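Local coordinates for phosphoribosyl-AMP cyclohydrolase (Medicago truncatula, PDB 7BGM), which probably catalyses the second and third steps of histidine biosynthesis, hydrolysing phosphoribosyl-ATP to phosphoribosyl-AMP and diphosphate and then opening the purine ring, at residues S136-E141 against S150-L155; R154-D159 against L200-D205; A23-T28 against K207-L212. One frame throughout, in Å; residues are numbered along the deposited sequence.

Interaction 1 of 3, residues S136-E141 against S150-L155; sequences SQRKAE and SWTKRL
Arg138 and Lys153 bring the two backbones together, with their CA atoms 5.8 Å apart where the end of one helix passes the first turn of the next, the axes 9.3 Å apart at their closest and inclined at 67°. This is helix-helix packing at the surface of the MazG-type pyrophosphohydrolase part, and its main feature is a lysine ammonium that donates to two carbonyls at the C-terminal end of helix 127-140. The Lys153 side chain leaves with CG anti to the backbone N, then bends at chi2 (64°) and runs straight to its ammonium group. NZ donates to Arg138 O (2.9 Å), lying in the plane of that carbonyl, and to Glu141 O (2.8 Å), above the plane of the second. A positive charge among carbonyls at a helix C terminus is likely to be favoured by the helix dipole.

Arg138 reaches toward residues 150-152, its chain bent at chi2 (-87°), which sets CD. The side chain crosses that of Thr152 at about a right angle, and NH1 lies 3.3 Å from Thr152 CB, which sits in the guanidinium plane at its edge. Thr152 OG1 is hydrogen-bonded to Tyr195 OH, on helix 183-204. Arg138, Ser150, Trp151 and Thr152 bind AMP in a structure of this protein, though no AMP is bound here, and the same packing that joins the helices assembles part of that nucleotide site. Ser150 adds an ST motif at the start of its helix: while Arg138 CD approaches its OG to 3.7 Å, that oxygen accepts from Lys153 N at 3.2 Å.

Interaction 2 of 3, residues R154-D159 against L200-D205; sequences RLLLND and LLALKD
The carboxylate of Asp159 and the carbonyl of Leu156 are the flat groups here, and both present an oxygen to the branched end of Leu203; no aromatic ring takes part. Asp159 OD1 lies 3.5 Å from Leu203 CD1, and Leu156 O lies 3.4 Å from Leu203 CD2, which places the two methyls of one leucine against two different oxygens. The setting is helix packing in the pyrophosphohydrolase part: the last turn of helix 151-156 and the first residue of helix 159-178 lie against the C-terminal end of helix 183-204, which closes in a Schellman motif at Asp205.

Leu203 contributes the largest share of the contact, with Leu156 close behind. Leu156 meets it branch to branch, the two side chains crossing obliquely, and the CD2 atoms of Leu156 and Leu203 are only 3.5 Å apart, a tight fit. Leu162 on helix 159-178 also packs on Leu203, while Val199 packs on Leu156. Beyond the contact, Lys204 NZ donates to Glu181 O of the second subunit, placing this helix end at the dimer interface. A looser apolar touch completes the packing, Leu156 CD2 resting 4.3 Å from Ala202 CB.

Interaction 3 of 3, residues A23-T28 against K207-L212; sequences AQNVDT and KVEEVL
Asn25 and Glu209 are joined by a nearly straight hydrogen bond, ND2 to OE2 at 2.9 Å with an N-H...O angle of 169°. The amide and carboxylate planes are turned 71° apart, and the bond leaves in the amide plane of Asn25 but arrives above the carboxylate. Asn25 has CG anti to its backbone N (chi1 -174°), and its OD1 turns back to accept from Asp27 N (2.8 Å) and Thr28 N (3.0 Å). This Asx turn, extended to an Asx motif, fixes the amide's rotation and leaves ND2 directed at the glutamate.

Glu209 reaches across with CG anti to the backbone N, extended beyond. Thr28 sets OG1 between the backbone N and the carbonyl carbon, hydrogen-bonded to Ala30 N, and CG2 anti to the carbonyl carbon, which brings it 3.6 Å from Glu209 CB. Leu212 CD1 comes within 3.2 Å of Asp27 O. The carboxylates of Asp27 and Glu209 are near each other, and salt bridges to Lys91 probably offset their repulsion; Asp27 OD1 also forms a salt bridge with Arg216 NE of this chain and a hydrogen bond with Ser127 OG of the second subunit.

The contact is buried where strand 19-25 runs into the turn before its antiparallel partner, strand 31-37. Strand 85-92 supplies Lys91, and Tyr129 of helix 127-140 packs on both Thr28 and Leu212, so the cyclohydrolase sheet meets helix 208-218 here.

From the N terminus, residues 23-28, at the end of strand 19-25, find their partner only at 207-212, so interaction 3 closes a loop of most of the chain and ties the cyclohydrolase sheet to the last helix. Within that span lie the other two. Interaction 1 closes a short excursion between helices 127-140 and 151-156; interaction 2 starts on the same short helix, sharing Arg154 and Leu155, and closes a longer, helical loop at the end of helix 183-204. These two follow each other without nesting, and they touch through Lys139, which packs on Leu156 and by Ala202 and Leu203. Interaction 2 also meets interaction 3, Leu201 lying against Val211, and both touch the second subunit.

Interaction 1 of 3, residues S136-E141 against S150-L155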
loop_
_atom_site.group_PDB
_atom_site.type_symbol
_atom_site.label_atom_id
_atom_site.label_comp_id
_atom_site.label_asym_id
_atom_site.label_seq_id
_atom_site.Cartn_x
_atom_site.Cartn_y
_atom_site.Cartn_z
ATOM N N SER A 136 9.001 12.501 10.537
ATOM C CA SER A 136 10.357 12.751 10.059
ATOM C C SER A 136 10.577 14.239 9.804
ATOM O O SER A 136 11.606 14.811 10.209
ATOM C CB SER A 136 10.599 11.917 8.789
ATOM O OG SER A 136 11.897 12.116 8.254
ATOM N N GLN A 137 9.594 14.899 9.186
ATOM C CA GLN A 137 9.696 16.339 8.979
ATOM C C GLN A 137 9.788 17.093 10.299
ATOM O O GLN A 137 10.552 18.055 10.407
ATOM C CB GLN A 137 8.506 16.836 8.172
ATOM C CG GLN A 137 8.409 16.214 6.814
ATOM C CD GLN A 137 7.161 16.661 6.091
ATOM O OE1 GLN A 137 6.852 17.849 6.052
ATOM N NE2 GLN A 137 6.428 15.711 5.525
ATOM N N ARG A 138 9.012 16.683 11.310
ATOM C CA ARG A 138 9.122 17.327 12.622
ATOM C C ARG A 138 10.505 17.113 13.225
ATOM O O ARG A 138 11.069 18.023 13.853
ATOM C CB ARG A 138 8.050 16.795 13.576
ATOM C CG ARG A 138 6.636 16.920 13.061
ATOM C CD ARG A 138 6.010 18.266 13.381
ATOM N NE ARG A 138 4.757 18.451 12.645
ATOM C CZ ARG A 138 3.605 17.828 12.915
ATOM N NH1 ARG A 138 3.517 16.962 13.919
ATOM N NH2 ARG A 138 2.530 18.071 12.172
ATOM N N LYS A 139 11.059 15.908 13.062
ATOM C CA LYS A 139 12.383 15.611 13.605
ATOM C C LYS A 139 13.446 16.492 12.963
ATOM O O LYS A 139 14.398 16.926 13.625
ATOM C CB LYS A 139 12.699 14.124 13.398
ATOM C CG LYS A 139 14.005 13.629 14.032
ATOM C CD LYS A 139 14.156 12.123 13.861
ATOM C CE LYS A 139 15.480 11.615 14.415
ATOM N NZ LYS A 139 16.619 12.234 13.673
ATOM N N ALA A 140 13.285 16.787 11.676
ATOM C CA ALA A 140 14.310 17.519 10.950
ATOM C C ALA A 140 14.294 19.005 11.274
ATOM O O ALA A 140 15.327 19.673 11.140
ATOM C CB ALA A 140 14.130 17.303 9.445
ATOM N N GLU A 141 13.157 19.547 11.699
ATOM C CA GLU A 141 13.093 20.991 11.872
ATOM C C GLU A 141 13.649 21.400 13.241
ATOM O O GLU A 141 14.077 20.570 14.052
ATOM C CB GLU A 141 11.666 21.494 11.651
ATOM C CG GLU A 141 10.585 20.777 12.434
ATOM C CD GLU A 141 9.200 21.004 11.842
ATOM O OE1 GLU A 141 9.110 21.248 10.619
ATOM O OE2 GLU A 141 8.204 20.943 12.594
ATOM N N SER A 150 5.109 22.354 19.248
ATOM C CA SER A 150 4.504 21.263 18.458
ATOM C C SER A 150 4.451 19.960 19.250
ATOM O O SER A 150 5.460 19.541 19.807
ATOM C CB SER A 150 5.275 21.032 17.158
ATOM O OG SER A 150 5.189 19.668 16.753
ATOM N N TRP A 151 3.289 19.300 19.281
ATOM C CA TRP A 151 3.132 18.159 20.179
ATOM C C TRP A 151 4.014 16.981 19.773
ATOM O O TRP A 151 4.578 16.296 20.636
ATOM C CB TRP A 151 1.679 17.707 20.240
ATOM C CG TRP A 151 1.586 16.385 20.920
ATOM C CD1 TRP A 151 1.470 15.164 20.324
ATOM C CD2 TRP A 151 1.663 16.139 22.329
ATOM N NE1 TRP A 151 1.445 14.174 21.276
ATOM C CE2 TRP A 151 1.561 14.747 22.514
ATOM C CE3 TRP A 151 1.793 16.961 23.451
ATOM C CZ2 TRP A 151 1.585 14.160 23.774
ATOM C CZ3 TRP A 151 1.813 16.376 24.699
ATOM C CH2 TRP A 151 1.714 14.989 24.852
ATOM N N THR A 152 4.119 16.703 18.475
ATOM C CA THR A 152 5.033 15.655 18.036
ATOM C C THR A 152 6.481 16.048 18.321
ATOM O O THR A 152 7.285 15.224 18.779
ATOM C CB THR A 152 4.809 15.368 16.552
ATOM O OG1 THR A 152 3.464 14.907 16.365
ATOM C CG2 THR A 152 5.773 14.294 16.042
ATOM N N LYS A 153 6.825 17.317 18.100
ATOM C CA LYS A 153 8.185 17.759 18.375
ATOM C C LYS A 153 8.525 17.624 19.858
ATOM O O LYS A 153 9.670 17.312 20.201
ATOM C CB LYS A 153 8.366 19.200 17.900
ATOM C CG LYS A 153 9.811 19.688 17.904
ATOM C CD LYS A 153 10.690 18.901 16.930
ATOM C CE LYS A 153 12.070 19.546 16.794
ATOM N NZ LYS A 153 12.986 18.793 15.898
ATOM N N ARG A 154 7.541 17.837 20.744
ATOM C CA ARG A 154 7.775 17.684 22.181
ATOM C C ARG A 154 8.220 16.266 22.523
ATOM O O ARG A 154 9.109 16.071 23.361
ATOM C CB ARG A 154 6.511 18.035 22.970
ATOM C CG ARG A 154 6.017 19.474 22.841
ATOM C CD ARG A 154 4.631 19.643 23.482
ATOM N NE ARG A 154 4.688 19.826 24.934
ATOM C CZ ARG A 154 4.622 18.842 25.830
ATOM N NH1 ARG A 154 4.504 17.580 25.441
ATOM N NH2 ARG A 154 4.679 19.122 27.129
ATOM N N LEU A 155 7.612 15.260 21.885
ATOM C CA LEU A 155 7.954 13.870 22.175
ATOM C C LEU A 155 9.314 13.496 21.605
ATOM O O LEU A 155 10.047 12.703 22.209
ATOM C CB LEU A 155 6.881 12.945 21.621
ATOM C CG LEU A 155 5.514 13.007 22.302
ATOM C CD1 LEU A 155 4.504 12.223 21.485
ATOM C CD2 LEU A 155 5.599 12.451 23.707
#

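Interaction 2 of 3, residues R154-D159 against L200-D205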
loop_
_atom_site.group_PDB
_atom_site.type_symbol
_atom_site.label_atom_id
_atom_site.label_comp_id
_atom_site.label_asym_id
_atom_site.label_seq_id
_atom_site.Cartn_x
_atom_site.Cartn_y
_atom_site.Cartn_z
ATOM N N ARG A 154 7.541 17.837 20.744
ATOM C CA ARG A 154 7.775 17.684 22.181
ATOM C C ARG A 154 8.220 16.266 22.523
ATOM O O ARG A 154 9.109 16.071 23.361
ATOM C CB ARG A 154 6.511 18.035 22.970
ATOM C CG ARG A 154 6.017 19.474 22.841
ATOM C CD ARG A 154 4.631 19.643 23.482
ATOM N NE ARG A 154 4.688 19.826 24.934
ATOM C CZ ARG A 154 4.622 18.842 25.830
ATOM N NH1 ARG A 154 4.504 17.580 25.441
ATOM N NH2 ARG A 154 4.679 19.122 27.129
ATOM N N LEU A 155 7.612 15.260 21.885
ATOM C CA LEU A 155 7.954 13.870 22.175
ATOM C C LEU A 155 9.314 13.496 21.605
ATOM O O LEU A 155 10.047 12.703 22.209
ATOM C CB LEU A 155 6.881 12.945 21.621
ATOM C CG LEU A 155 5.514 13.007 22.302
ATOM C CD1 LEU A 155 4.504 12.223 21.485
ATOM C CD2 LEU A 155 5.599 12.451 23.707
ATOM N N LEU A 156 9.672 14.063 20.456
ATOM C CA LEU A 156 10.977 13.800 19.867
ATOM C C LEU A 156 12.105 14.327 20.729
ATOM O O LEU A 156 13.231 13.830 20.620
ATOM C CB LEU A 156 11.068 14.432 18.479
ATOM C CG LEU A 156 10.265 13.723 17.403
ATOM C CD1 LEU A 156 10.102 14.653 16.186
ATOM C CD2 LEU A 156 10.958 12.425 17.021
ATOM N N LEU A 157 11.824 15.320 21.576
ATOM C CA LEU A 157 12.826 15.964 22.416
ATOM C C LEU A 157 12.702 15.585 23.885
ATOM O O LEU A 157 13.229 16.296 24.744
ATOM C CB LEU A 157 12.746 17.485 22.271
ATOM C CG LEU A 157 13.137 18.076 20.916
ATOM C CD1 LEU A 157 12.827 19.550 20.902
ATOM C CD2 LEU A 157 14.610 17.842 20.620
ATOM N N ASN A 158 12.022 14.487 24.203
ATOM C CA ASN A 158 11.917 14.079 25.607
ATOM C C ASN A 158 11.660 12.571 25.625
ATOM O O ASN A 158 10.512 12.128 25.695
ATOM C CB ASN A 158 10.826 14.854 26.326
ATOM C CG ASN A 158 10.743 14.515 27.809
ATOM O OD1 ASN A 158 11.439 13.626 28.304
ATOM N ND2 ASN A 158 9.875 15.218 28.519
ATOM N N ASP A 159 12.754 11.800 25.573
ATOM C CA ASP A 159 12.697 10.337 25.574
ATOM C C ASP A 159 11.856 9.784 26.720
ATOM O O ASP A 159 11.162 8.767 26.565
ATOM C CB ASP A 159 14.115 9.770 25.683
ATOM C CG ASP A 159 14.878 9.833 24.375
ATOM O OD1 ASP A 159 14.326 10.324 23.368
ATOM O OD2 ASP A 159 16.044 9.377 24.361
ATOM N N LEU A 200 9.106 6.907 18.457
ATOM C CA LEU A 200 10.317 6.191 18.861
ATOM C C LEU A 200 11.062 5.631 17.652
ATOM O O LEU A 200 12.295 5.709 17.587
ATOM C CB LEU A 200 9.975 5.076 19.864
ATOM C CG LEU A 200 11.119 4.202 20.392
ATOM C CD1 LEU A 200 10.811 3.699 21.831
ATOM C CD2 LEU A 200 11.410 3.005 19.500
ATOM N N LEU A 201 10.336 5.059 16.674
ATOM C CA LEU A 201 11.020 4.586 15.468
ATOM C C LEU A 201 11.801 5.709 14.801
ATOM O O LEU A 201 12.933 5.500 14.334
ATOM C CB LEU A 201 10.019 3.992 14.476
ATOM C CG LEU A 201 9.244 2.743 14.891
ATOM C CD1 LEU A 201 8.399 2.247 13.720
ATOM C CD2 LEU A 201 10.196 1.645 15.367
ATOM N N ALA A 202 11.217 6.912 14.748
ATOM C CA ALA A 202 11.922 8.040 14.142
ATOM C C ALA A 202 13.216 8.358 14.885
ATOM O O ALA A 202 14.258 8.623 14.262
ATOM C CB ALA A 202 11.020 9.270 14.104
ATOM N N LEU A 203 13.172 8.339 16.218
ATOM C CA LEU A 203 14.381 8.599 17.000
ATOM C C LEU A 203 15.459 7.536 16.766
ATOM O O LEU A 203 16.661 7.852 16.819
ATOM C CB LEU A 203 14.026 8.703 18.489
ATOM C CG LEU A 203 13.156 9.900 18.889
ATOM C CD1 LEU A 203 12.734 9.843 20.345
ATOM C CD2 LEU A 203 13.899 11.217 18.584
ATOM N N LYS A 204 15.061 6.291 16.478
ATOM C CA LYS A 204 15.994 5.187 16.248
ATOM C C LYS A 204 16.363 4.992 14.779
ATOM O O LYS A 204 17.146 4.083 14.467
ATOM C CB LYS A 204 15.411 3.876 16.790
ATOM C CG LYS A 204 15.168 3.881 18.303
ATOM C CD LYS A 204 16.465 4.096 19.130
ATOM C CE LYS A 204 17.471 2.960 18.930
ATOM N NZ LYS A 204 18.768 3.169 19.717
ATOM N N ASP A 205 15.814 5.808 13.878
ATOM C CA ASP A 205 16.132 5.741 12.452
ATOM C C ASP A 205 15.629 4.426 11.847
ATOM O O ASP A 205 16.282 3.832 10.984
ATOM C CB ASP A 205 17.639 5.930 12.209
ATOM C CG ASP A 205 17.965 6.304 10.772
ATOM O OD1 ASP A 205 17.050 6.731 10.037
ATOM O OD2 ASP A 205 19.148 6.171 10.377
#

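Interaction 3 of 3, residues A23-T28 against K207-L212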
loop_
_atom_site.group_PDB
_atom_site.type_symbol
_atom_site.label_atom_id
_atom_site.label_comp_id
_atom_site.label_asym_id
_atom_site.label_seq_id
_atom_site.Cartn_x
_atom_site.Cartn_y
_atom_site.Cartn_z
ATOM N N ALA A 23 4.107 -2.471 -10.787
ATOM C CA ALA A 23 4.968 -2.975 -9.723
ATOM C C ALA A 23 4.589 -2.334 -8.398
ATOM O O ALA A 23 4.489 -1.093 -8.299
ATOM C CB ALA A 23 6.443 -2.722 -10.037
ATOM N N GLN A 24 4.461 -3.175 -7.360
ATOM C CA GLN A 24 3.969 -2.724 -6.062
ATOM C C GLN A 24 4.860 -3.302 -4.970
ATOM O O GLN A 24 5.215 -4.489 -5.017
ATOM C CB GLN A 24 2.491 -3.149 -5.839
ATOM C CG GLN A 24 1.968 -2.703 -4.457
ATOM C CD GLN A 24 0.508 -3.022 -4.274
ATOM O OE1 GLN A 24 0.032 -4.078 -4.733
ATOM N NE2 GLN A 24 -0.223 -2.124 -3.568
ATOM N N ASN A 25 5.226 -2.466 -3.996
ATOM C CA ASN A 25 6.079 -2.886 -2.876
ATOM C C ASN A 25 5.330 -3.914 -2.018
ATOM O O ASN A 25 4.255 -3.618 -1.483
ATOM C CB ASN A 25 6.474 -1.649 -2.063
ATOM C CG ASN A 25 7.483 -1.963 -0.949
ATOM O OD1 ASN A 25 7.279 -2.860 -0.137
ATOM N ND2 ASN A 25 8.604 -1.232 -0.935
ATOM N N VAL A 26 5.885 -5.131 -1.923
ATOM C CA VAL A 26 5.260 -6.243 -1.189
ATOM C C VAL A 26 5.103 -5.943 0.301
ATOM O O VAL A 26 4.181 -6.467 0.963
ATOM C CB VAL A 26 6.081 -7.531 -1.402
ATOM C CG1 VAL A 26 7.476 -7.408 -0.796
ATOM C CG2 VAL A 26 5.320 -8.767 -0.803
ATOM N N ASP A 27 5.999 -5.117 0.863
ATOM C CA ASP A 27 5.940 -4.857 2.300
ATOM C C ASP A 27 5.040 -3.675 2.638
ATOM O O ASP A 27 4.410 -3.673 3.700
ATOM C CB ASP A 27 7.338 -4.610 2.869
ATOM C CG ASP A 27 8.144 -5.902 3.039
ATOM O OD1 ASP A 27 7.538 -6.965 3.359
ATOM O OD2 ASP A 27 9.387 -5.863 2.899
ATOM N N THR A 28 4.938 -2.659 1.766
ATOM C CA THR A 28 4.223 -1.441 2.153
ATOM C C THR A 28 2.991 -1.148 1.333
ATOM O O THR A 28 2.115 -0.401 1.816
ATOM C CB THR A 28 5.118 -0.216 2.020
ATOM O OG1 THR A 28 5.402 0.002 0.625
ATOM C CG2 THR A 28 6.392 -0.426 2.797
ATOM N N LYS A 207 12.548 2.538 9.785
ATOM C CA LYS A 207 11.400 2.709 8.901
ATOM C C LYS A 207 10.341 1.630 9.144
ATOM O O LYS A 207 10.655 0.466 9.404
ATOM C CB LYS A 207 11.856 2.650 7.447
ATOM C CG LYS A 207 12.894 3.687 7.105
ATOM C CD LYS A 207 12.265 4.949 6.634
ATOM C CE LYS A 207 11.556 4.650 5.296
ATOM N NZ LYS A 207 11.451 5.765 4.352
ATOM N N VAL A 208 9.069 2.023 9.024
ATOM C CA VAL A 208 7.963 1.062 9.098
ATOM C C VAL A 208 8.194 -0.110 8.141
ATOM O O VAL A 208 7.939 -1.273 8.480
ATOM C CB VAL A 208 6.629 1.774 8.786
ATOM C CG1 VAL A 208 5.497 0.754 8.498
ATOM C CG2 VAL A 208 6.237 2.717 9.932
ATOM N N GLU A 209 8.643 0.187 6.915
ATOM C CA GLU A 209 8.934 -0.868 5.933
ATOM C C GLU A 209 9.905 -1.919 6.486
ATOM O O GLU A 209 9.756 -3.123 6.209
ATOM C CB GLU A 209 9.479 -0.251 4.639
ATOM C CG GLU A 209 9.888 -1.306 3.617
ATOM C CD GLU A 209 10.264 -0.721 2.245
ATOM O OE1 GLU A 209 10.411 0.526 2.145
ATOM O OE2 GLU A 209 10.470 -1.534 1.302
ATOM N N GLU A 210 10.910 -1.485 7.270
ATOM C CA GLU A 210 11.866 -2.435 7.861
ATOM C C GLU A 210 11.186 -3.327 8.883
ATOM O O GLU A 210 11.506 -4.519 8.991
ATOM C CB GLU A 210 13.037 -1.683 8.490
ATOM C CG GLU A 210 13.867 -0.976 7.427
ATOM C CD GLU A 210 14.879 0.045 7.945
ATOM O OE1 GLU A 210 14.669 0.669 8.997
ATOM O OE2 GLU A 210 15.888 0.244 7.243
ATOM N N VAL A 211 10.236 -2.769 9.631
ATOM C CA VAL A 211 9.481 -3.559 10.600
ATOM C C VAL A 211 8.633 -4.597 9.874
ATOM O O VAL A 211 8.594 -5.774 10.254
ATOM C CB VAL A 211 8.618 -2.634 11.478
ATOM C CG1 VAL A 211 7.728 -3.478 12.460
ATOM C CG2 VAL A 211 9.508 -1.640 12.259
ATOM N N LEU A 212 7.974 -4.189 8.780
ATOM C CA LEU A 212 7.114 -5.127 8.069
ATOM C C LEU A 212 7.927 -6.210 7.358
ATOM O O LEU A 212 7.461 -7.346 7.227
ATOM C CB LEU A 212 6.220 -4.361 7.075
ATOM C CG LEU A 212 5.234 -3.375 7.723
ATOM C CD1 LEU A 212 4.281 -2.660 6.762
ATOM C CD2 LEU A 212 4.429 -4.088 8.823
#